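Local atomic coordinates of YfkN protein (Bacillus subtilis subsp. subtilis, PDB entry 3GVE), a protein that belongs to the calcineurin-like phosphoesterase family of metal-dependent proteins and carries a manganese ion and a magnesium ion side by side. Residues Ser13-His21 with Ala244-Gly252; Thr57-Leu65 with Val210-Gly218. All coordinates share one frame; numbering follows the deposited sequence. Where two conformers were deposited one is given.

In the fold
From the N terminus the chain first lays down strand 9-17, whose end and following loop make up Ser13-His21, and then strand 57-61, its parallel neighbour in the same sheet. Strand 210-215 follows much later, in the other sheet, and there Val210-Gly218 packs back on Thr57-Leu65 to close the inner loop, contact 2. Strand 244-247, beside 210-215, then closes the outer loop, contact 1, so that contact 2 lies wholly within it. Both contacts thus join the two sheets of the calcineurin-like fold face to face, and at the ends of all four strands their loops converge on the manganese and magnesium ions. Thr17 and Asn62 link the contacts directly.

Contact 1 (Ser13-His21 with Ala244-Gly252); sequences SILATTDIH and AIISGHQHG. With MN (manganese (II) ion), chain C; MG (magnesium ion), chain D.
Strands 13-17 and 244-247 run nearly parallel, at 19°, their axes 8.2 Å apart at closest approach; they belong to the two sheets of the calcineurin-like phosphoesterase fold, with the metal pair at the strand ends, and face each other through side chains. The backbones draw together towards the metals, from Ile14 opposite Ala244 to Thr18 opposite Gly248. At the wide end Ile14 CD1 meets Ala244 CB, and further along Ala16 CB sits against CG2 and CD1 of Ile246, 3.6 Å from CG2. Thr18 then lays OG1 against Gly248 CA.

Beyond the strands Asp19 divides its carboxylate between two tasks. Asp19 OD1 binds the manganese ion at 2.1 Å, while OD2 accepts His249 N on its syn side (2.9 Å, N-H...O 156°) and Thr18 OG1 from the opposite face; water 1 joins OD2 to His251 N. With CG anti to its carbonyl carbon, His251 brings NE2 to the manganese, 2.2 Å away. Its ring meets that of His21 rim to rim, planes 58° apart, and His21 NE2, with Gln67 the polar partner of ND1, completes this trio of manganese ligands beside Asp64. His249 turns ND1 to the magnesium ion, with Glu229 holding its NE2. Bonds from both segments and a water thus fix the rotation of the Asp19 carboxylate, and the loop bearing His249 and His251 is tied through Asp19 to the loop that follows strand 13-17.

Contact 2 (Thr57-Leu65 with Val210-Gly218); sequences TLLVDNGDL and VIIALAHTG. With MG (magnesium ion), chain D; MN (manganese (II) ion), chain C.
Asn62, His216 and Leu214 carry most of this contact, in which the two sheets of the calcineurin-like phosphoesterase fold pack together and the loops after strands 57-61 and 210-215 meet at the metal pair. Leu214 packs against strand 57-61: its CD2 lies 3.6 Å from Val60 CG2 and its CD1 approaches Asp61 O. Leu58 and Ile212 touch through their CD1 methyls.

Asn62 reaches over the opposing backbone with CG swung away from its own N (chi1 -151°). Its ND2 gives a nearly straight bond to Ala215 O (3.0 Å, N-H...O 163°), from above the carbonyl plane, while OD1 rests against the Leu214 backbone. The main-chain oxygen of Asn62 accepts from His216 ND1 at 2.8 Å, in the imidazole plane; this helps to fix the ring's rotation and leaves NE2 to bind the magnesium ion. An Asx turn, Gly63 N to Asp61 OD2, shapes this loop, and Asp61 OD1 bonds to Thr17 OG1. Asp64, whose carboxylate has His109 as an outside partner, lies across the His216 ring edge, its carboxylate turned 52° from the ring plane, and its OD2 bridges manganese (2.3 Å) and magnesium (2.4 Å), the latter also bound by His216 NE2 at 2.3 Å.

Contact 1 (Ser13-His21 with Ala244-Gly252)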
loop_
_atom_site.group_PDB
_atom_site.type_symbol
_atom_site.label_atom_id
_atom_site.label_comp_id
_atom_site.label_asym_id
_atom_site.label_seq_id
_atom_site.Cartn_x
_atom_site.Cartn_y
_atom_site.Cartn_z
ATOM N N SER A 13 -26.780 3.334 17.648
ATOM C CA SER A 13 -25.827 3.649 16.590
ATOM C C SER A 13 -24.577 2.812 16.784
ATOM O O SER A 13 -24.113 2.638 17.892
ATOM C CB SER A 13 -25.449 5.118 16.633
ATOM O OG SER A 13 -26.546 5.932 16.303
ATOM N N ILE A 14 -24.040 2.295 15.691
ATOM C CA ILE A 14 -22.797 1.542 15.737
ATOM C C ILE A 14 -21.799 2.258 14.851
ATOM O O ILE A 14 -22.051 2.454 13.684
ATOM C CB ILE A 14 -22.997 0.097 15.200
ATOM C CG1 ILE A 14 -24.082 -0.651 15.986
ATOM C CG2 ILE A 14 -21.688 -0.683 15.254
ATOM C CD1 ILE A 14 -24.718 -1.754 15.189
ATOM N N LEU A 15 -20.673 2.646 15.429
ATOM C CA LEU A 15 -19.583 3.280 14.676
ATOM C C LEU A 15 -18.480 2.256 14.453
ATOM O O LEU A 15 -18.199 1.485 15.347
ATOM C CB LEU A 15 -19.033 4.459 15.463
ATOM C CG LEU A 15 -20.071 5.466 15.986
ATOM C CD1 LEU A 15 -19.345 6.589 16.718
ATOM C CD2 LEU A 15 -20.932 6.029 14.860
ATOM N N ALA A 16 -17.870 2.255 13.268
ATOM C CA ALA A 16 -16.925 1.192 12.902
ATOM C C ALA A 16 -15.705 1.664 12.140
ATOM O O ALA A 16 -15.826 2.449 11.185
ATOM C CB ALA A 16 -17.634 0.115 12.071
ATOM N N THR A 17 -14.539 1.143 12.541
ATOM C CA THR A 17 -13.314 1.335 11.719
ATOM C C THR A 17 -12.913 0.008 11.130
ATOM O O THR A 17 -13.328 -1.103 11.638
ATOM C CB THR A 17 -12.188 1.925 12.575
ATOM O OG1 THR A 17 -12.035 1.142 13.791
ATOM C CG2 THR A 17 -12.497 3.349 12.949
ATOM N N THR A 18 -12.183 0.043 10.036
ATOM C CA THR A 18 -11.638 -1.170 9.449
ATOM C C THR A 18 -10.339 -0.882 8.714
ATOM O O THR A 18 -10.143 0.200 8.198
ATOM C CB THR A 18 -12.648 -1.855 8.462
ATOM O OG1 THR A 18 -12.253 -3.219 8.213
ATOM C CG2 THR A 18 -12.757 -1.087 7.134
ATOM N N ASP A 19 -9.479 -1.885 8.648
ATOM C CA ASP A 19 -8.262 -1.811 7.849
ATOM C C ASP A 19 -7.439 -0.545 8.149
ATOM O O ASP A 19 -6.877 0.080 7.275
ATOM C CB ASP A 19 -8.584 -1.969 6.348
ATOM C CG ASP A 19 -9.112 -3.354 6.019
ATOM O OD1 ASP A 19 -8.288 -4.237 5.698
ATOM O OD2 ASP A 19 -10.347 -3.551 6.092
ATOM N N ILE A 20 -7.271 -0.207 9.441
ATOM C CA ILE A 20 -6.537 0.984 9.900
ATOM C C ILE A 20 -5.051 0.803 9.594
ATOM O O ILE A 20 -4.361 1.780 9.278
ATOM C CB ILE A 20 -6.809 1.211 11.420
ATOM C CG1 ILE A 20 -8.206 1.714 11.635
ATOM C CG2 ILE A 20 -5.820 2.201 11.979
ATOM C CD1 ILE A 20 -8.552 2.923 11.136
ATOM N N HIS A 21 -4.576 -0.425 9.690
ATOM C CA HIS A 21 -3.234 -0.845 9.297
ATOM C C HIS A 21 -2.165 -0.014 10.025
ATOM O O HIS A 21 -1.204 0.462 9.435
ATOM C CB HIS A 21 -3.077 -0.802 7.762
ATOM C CG HIS A 21 -3.642 -2.005 7.068
ATOM N ND1 HIS A 21 -3.088 -3.256 7.193
ATOM C CD2 HIS A 21 -4.723 -2.151 6.265
ATOM C CE1 HIS A 21 -3.795 -4.118 6.486
ATOM N NE2 HIS A 21 -4.797 -3.480 5.918
ATOM N N ALA A 244 -26.562 -6.499 11.985
ATOM C CA ALA A 244 -25.681 -5.487 11.393
ATOM C C ALA A 244 -24.378 -6.152 11.017
ATOM O O ALA A 244 -23.909 -7.002 11.739
ATOM C CB ALA A 244 -25.427 -4.382 12.398
ATOM N N ILE A 245 -23.808 -5.722 9.897
ATOM C CA ILE A 245 -22.537 -6.255 9.410
ATOM C C ILE A 245 -21.542 -5.135 9.135
ATOM O O ILE A 245 -21.817 -4.220 8.380
ATOM C CB ILE A 245 -22.720 -7.086 8.116
ATOM C CG1 ILE A 245 -23.662 -8.268 8.374
ATOM C CG2 ILE A 245 -21.364 -7.580 7.609
ATOM C CD1 ILE A 245 -24.162 -8.962 7.069
ATOM N N ILE A 246 -20.382 -5.237 9.762
ATOM C CA ILE A 246 -19.240 -4.409 9.417
ATOM C C ILE A 246 -18.374 -5.239 8.456
ATOM O O ILE A 246 -18.027 -6.369 8.757
ATOM C CB ILE A 246 -18.410 -4.022 10.656
ATOM C CG1 ILE A 246 -19.295 -3.518 11.814
ATOM C CG2 ILE A 246 -17.339 -2.996 10.282
ATOM C CD1 ILE A 246 -20.282 -2.447 11.436
ATOM N N SER A 247 -18.046 -4.652 7.309
ATOM C CA SER A 247 -17.276 -5.320 6.287
ATOM C C SER A 247 -15.982 -4.549 6.117
ATOM O O SER A 247 -15.865 -3.400 6.445
ATOM C CB SER A 247 -18.090 -5.353 4.986
ATOM O OG SER A 247 -17.387 -5.931 3.902
ATOM N N GLY A 248 -15.002 -5.237 5.588
ATOM C CA GLY A 248 -13.679 -4.682 5.311
ATOM C C GLY A 248 -12.945 -5.516 4.261
ATOM O O GLY A 248 -13.559 -6.022 3.339
ATOM N N HIS A 249 -11.640 -5.635 4.478
ATOM C CA HIS A 249 -10.714 -6.461 3.728
ATOM C C HIS A 249 -10.414 -5.905 2.331
ATOM O O HIS A 249 -9.272 -5.822 1.959
ATOM C CB HIS A 249 -11.189 -7.918 3.690
ATOM C CG HIS A 249 -10.224 -8.851 3.035
ATOM N ND1 HIS A 249 -8.940 -9.044 3.503
ATOM C CD2 HIS A 249 -10.358 -9.645 1.946
ATOM C CE1 HIS A 249 -8.328 -9.921 2.727
ATOM N NE2 HIS A 249 -9.163 -10.297 1.774
ATOM N N GLN A 250 -11.442 -5.556 1.562
ATOM C CA GLN A 250 -11.273 -5.099 0.179
ATOM C C GLN A 250 -10.759 -3.663 0.049
ATOM O O GLN A 250 -10.294 -3.267 -1.004
ATOM C CB GLN A 250 -12.579 -5.242 -0.603
ATOM C CG GLN A 250 -12.854 -6.648 -1.093
ATOM C CD GLN A 250 -14.278 -6.822 -1.601
ATOM O OE1 GLN A 250 -15.183 -6.125 -1.200
ATOM N NE2 GLN A 250 -14.462 -7.794 -2.466
ATOM N N HIS A 251 -10.836 -2.893 1.124
ATOM C CA HIS A 251 -10.416 -1.490 1.086
ATOM C C HIS A 251 -11.313 -0.656 0.135
ATOM O O HIS A 251 -10.894 0.380 -0.364
ATOM C CB HIS A 251 -8.911 -1.344 0.726
ATOM C CG HIS A 251 -7.958 -1.917 1.743
ATOM N ND1 HIS A 251 -6.637 -1.540 1.799
ATOM C CD2 HIS A 251 -8.121 -2.845 2.722
ATOM C CE1 HIS A 251 -6.032 -2.186 2.781
ATOM N NE2 HIS A 251 -6.903 -3.002 3.344
ATOM N N GLY A 252 -12.546 -1.115 -0.080
ATOM C CA GLY A 252 -13.537 -0.411 -0.886
ATOM C C GLY A 252 -14.527 0.402 -0.070
ATOM O O GLY A 252 -14.307 0.601 1.119
HETATM MN MN MN C . -6.365 -4.622 4.808
HETATM MG MG MG D . -7.593 -7.976 5.200
HETATM O O HOH W 1 -11.751 -2.380 3.859
HETATM O O HOH W 2 -7.216 -6.218 3.549
HETATM O O HOH W 3 -4.583 -5.400 3.685
#

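Contact 2 (Thr57-Leu65 with Val210-Gly218)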
loop_
_atom_site.group_PDB
_atom_site.type_symbol
_atom_site.label_atom_id
_atom_site.label_comp_id
_atom_site.label_asym_id
_atom_site.label_seq_id
_atom_site.Cartn_x
_atom_site.Cartn_y
_atom_site.Cartn_z
ATOM N N THR A 57 -24.454 4.689 21.643
ATOM C CA THR A 57 -23.469 4.495 20.579
ATOM C C THR A 57 -22.413 3.470 20.972
ATOM O O THR A 57 -21.798 3.542 22.038
ATOM C CB THR A 57 -22.810 5.838 20.179
ATOM O OG1 THR A 57 -23.806 6.697 19.619
ATOM C CG2 THR A 57 -21.727 5.623 19.137
ATOM N N LEU A 58 -22.219 2.505 20.088
ATOM C CA LEU A 58 -21.173 1.512 20.220
ATOM C C LEU A 58 -20.082 1.816 19.206
ATOM O O LEU A 58 -20.364 2.394 18.175
ATOM C CB LEU A 58 -21.749 0.121 19.950
ATOM C CG LEU A 58 -22.933 -0.254 20.843
ATOM C CD1 LEU A 58 -23.528 -1.551 20.319
ATOM C CD2 LEU A 58 -22.480 -0.389 22.314
ATOM N N LEU A 59 -18.859 1.393 19.516
ATOM C CA LEU A 59 -17.702 1.613 18.662
ATOM C C LEU A 59 -16.927 0.298 18.499
ATOM O O LEU A 59 -16.522 -0.322 19.453
ATOM C CB LEU A 59 -16.817 2.709 19.264
ATOM C CG LEU A 59 -15.453 2.936 18.592
ATOM C CD1 LEU A 59 -15.613 3.436 17.149
ATOM C CD2 LEU A 59 -14.646 3.942 19.422
ATOM N N VAL A 60 -16.748 -0.108 17.253
ATOM C CA VAL A 60 -16.109 -1.396 16.944
ATOM C C VAL A 60 -15.044 -1.253 15.874
ATOM O O VAL A 60 -15.115 -0.392 15.021
ATOM C CB VAL A 60 -17.158 -2.454 16.492
ATOM C CG1 VAL A 60 -18.222 -2.634 17.589
ATOM C CG2 VAL A 60 -17.819 -2.064 15.178
ATOM N N ASP A 61 -14.051 -2.120 15.951
ATOM C CA ASP A 61 -13.036 -2.210 14.901
ATOM C C ASP A 61 -13.137 -3.542 14.183
ATOM O O ASP A 61 -13.406 -4.557 14.803
ATOM C CB ASP A 61 -11.630 -2.067 15.463
ATOM C CG ASP A 61 -10.590 -2.039 14.368
ATOM O OD1 ASP A 61 -10.510 -1.042 13.630
ATOM O OD2 ASP A 61 -9.898 -3.037 14.212
ATOM N N ASN A 62 -12.889 -3.516 12.879
ATOM C CA ASN A 62 -13.049 -4.704 12.047
ATOM C C ASN A 62 -11.783 -5.446 11.613
ATOM O O ASN A 62 -11.851 -6.288 10.732
ATOM C CB ASN A 62 -13.889 -4.346 10.814
ATOM C CG ASN A 62 -14.696 -5.533 10.291
ATOM O OD1 ASN A 62 -15.252 -6.304 11.062
ATOM N ND2 ASN A 62 -14.773 -5.658 8.956
ATOM N N GLY A 63 -10.648 -5.150 12.250
ATOM C CA GLY A 63 -9.417 -5.880 11.981
ATOM C C GLY A 63 -8.522 -5.268 10.911
ATOM O O GLY A 63 -8.821 -4.220 10.366
ATOM N N ASP A 64 -7.414 -5.947 10.620
ATOM C CA ASP A 64 -6.271 -5.376 9.868
ATOM C C ASP A 64 -5.865 -4.046 10.535
ATOM O O ASP A 64 -5.798 -2.992 9.913
ATOM C CB ASP A 64 -6.574 -5.212 8.365
ATOM C CG ASP A 64 -6.205 -6.436 7.557
ATOM O OD1 ASP A 64 -5.945 -7.487 8.177
ATOM O OD2 ASP A 64 -6.212 -6.325 6.310
ATOM N N LEU A 65 -5.609 -4.146 11.833
ATOM C CA LEU A 65 -5.387 -3.011 12.729
ATOM C C LEU A 65 -3.924 -2.813 13.155
ATOM O O LEU A 65 -3.437 -1.701 13.163
ATOM C CB LEU A 65 -6.262 -3.188 13.974
ATOM C CG LEU A 65 -5.989 -2.226 15.132
ATOM C CD1 LEU A 65 -6.393 -0.824 14.752
ATOM C CD2 LEU A 65 -6.747 -2.695 16.402
ATOM N N VAL A 210 -29.444 -8.301 19.932
ATOM C CA VAL A 210 -28.891 -7.671 18.730
ATOM C C VAL A 210 -27.543 -8.314 18.475
ATOM O O VAL A 210 -26.762 -8.445 19.385
ATOM C CB VAL A 210 -28.687 -6.157 18.938
ATOM C CG1 VAL A 210 -27.976 -5.530 17.730
ATOM C CG2 VAL A 210 -30.027 -5.471 19.193
ATOM N N ILE A 211 -27.303 -8.738 17.243
ATOM C CA ILE A 211 -26.052 -9.400 16.893
ATOM C C ILE A 211 -25.313 -8.587 15.822
ATOM O O ILE A 211 -25.861 -8.316 14.755
ATOM C CB ILE A 211 -26.286 -10.864 16.404
ATOM C CG1 ILE A 211 -26.756 -11.756 17.571
ATOM C CG2 ILE A 211 -25.002 -11.431 15.781
ATOM C CD1 ILE A 211 -27.126 -13.168 17.168
ATOM N N ILE A 212 -24.062 -8.223 16.137
ATOM C CA ILE A 212 -23.205 -7.397 15.204
ATOM C C ILE A 212 -22.093 -8.282 14.736
ATOM O O ILE A 212 -21.345 -8.876 15.550
ATOM C CB ILE A 212 -22.678 -6.174 15.943
ATOM C CG1 ILE A 212 -23.852 -5.280 16.406
ATOM C CG2 ILE A 212 -21.779 -5.394 14.982
ATOM C CD1 ILE A 212 -23.459 -4.248 17.417
ATOM N N ALA A 213 -21.995 -8.450 13.418
ATOM C CA ALA A 213 -20.898 -9.216 12.840
ATOM C C ALA A 213 -19.740 -8.310 12.473
ATOM O O ALA A 213 -19.959 -7.378 11.636
ATOM C CB ALA A 213 -21.411 -9.931 11.564
ATOM N N LEU A 214 -18.581 -8.572 13.046
ATOM C CA LEU A 214 -17.346 -7.943 12.634
ATOM C C LEU A 214 -16.735 -8.878 11.584
ATOM O O LEU A 214 -15.954 -9.760 11.873
ATOM C CB LEU A 214 -16.455 -7.718 13.853
ATOM C CG LEU A 214 -17.167 -6.998 15.019
ATOM C CD1 LEU A 214 -16.252 -6.830 16.211
ATOM C CD2 LEU A 214 -17.760 -5.658 14.623
ATOM N N ALA A 215 -17.180 -8.675 10.350
ATOM C CA ALA A 215 -16.851 -9.569 9.262
ATOM C C ALA A 215 -15.670 -9.026 8.483
ATOM O O ALA A 215 -15.821 -8.165 7.644
ATOM C CB ALA A 215 -18.068 -9.740 8.359
ATOM N N HIS A 216 -14.484 -9.545 8.786
ATOM C CA HIS A 216 -13.285 -9.090 8.074
ATOM C C HIS A 216 -13.216 -9.825 6.749
ATOM O O HIS A 216 -12.502 -10.796 6.579
ATOM C CB HIS A 216 -11.958 -9.229 8.840
ATOM C CG HIS A 216 -10.840 -8.504 8.149
ATOM N ND1 HIS A 216 -10.586 -7.172 8.373
ATOM C CD2 HIS A 216 -10.018 -8.873 7.138
ATOM C CE1 HIS A 216 -9.626 -6.762 7.566
ATOM N NE2 HIS A 216 -9.256 -7.778 6.811
ATOM N N THR A 217 -14.005 -9.309 5.821
ATOM C CA THR A 217 -14.254 -9.951 4.540
ATOM C C THR A 217 -15.095 -8.970 3.735
ATOM O O THR A 217 -15.853 -8.216 4.290
ATOM C CB THR A 217 -14.959 -11.323 4.743
ATOM O OG1 THR A 217 -15.082 -12.009 3.495
ATOM C CG2 THR A 217 -16.338 -11.177 5.395
ATOM N N GLY A 218 -14.921 -8.984 2.423
ATOM C CA GLY A 218 -15.565 -8.030 1.549
ATOM C C GLY A 218 -16.822 -8.558 0.901
ATOM O O GLY A 218 -17.389 -9.558 1.302
HETATM MG MG MG D . -7.593 -7.976 5.200
HETATM MN MN MN C . -6.365 -4.622 4.808
HETATM O O HOH W 2 -7.216 -6.218 3.549
HETATM O O HOH W 3 -4.583 -5.400 3.685
#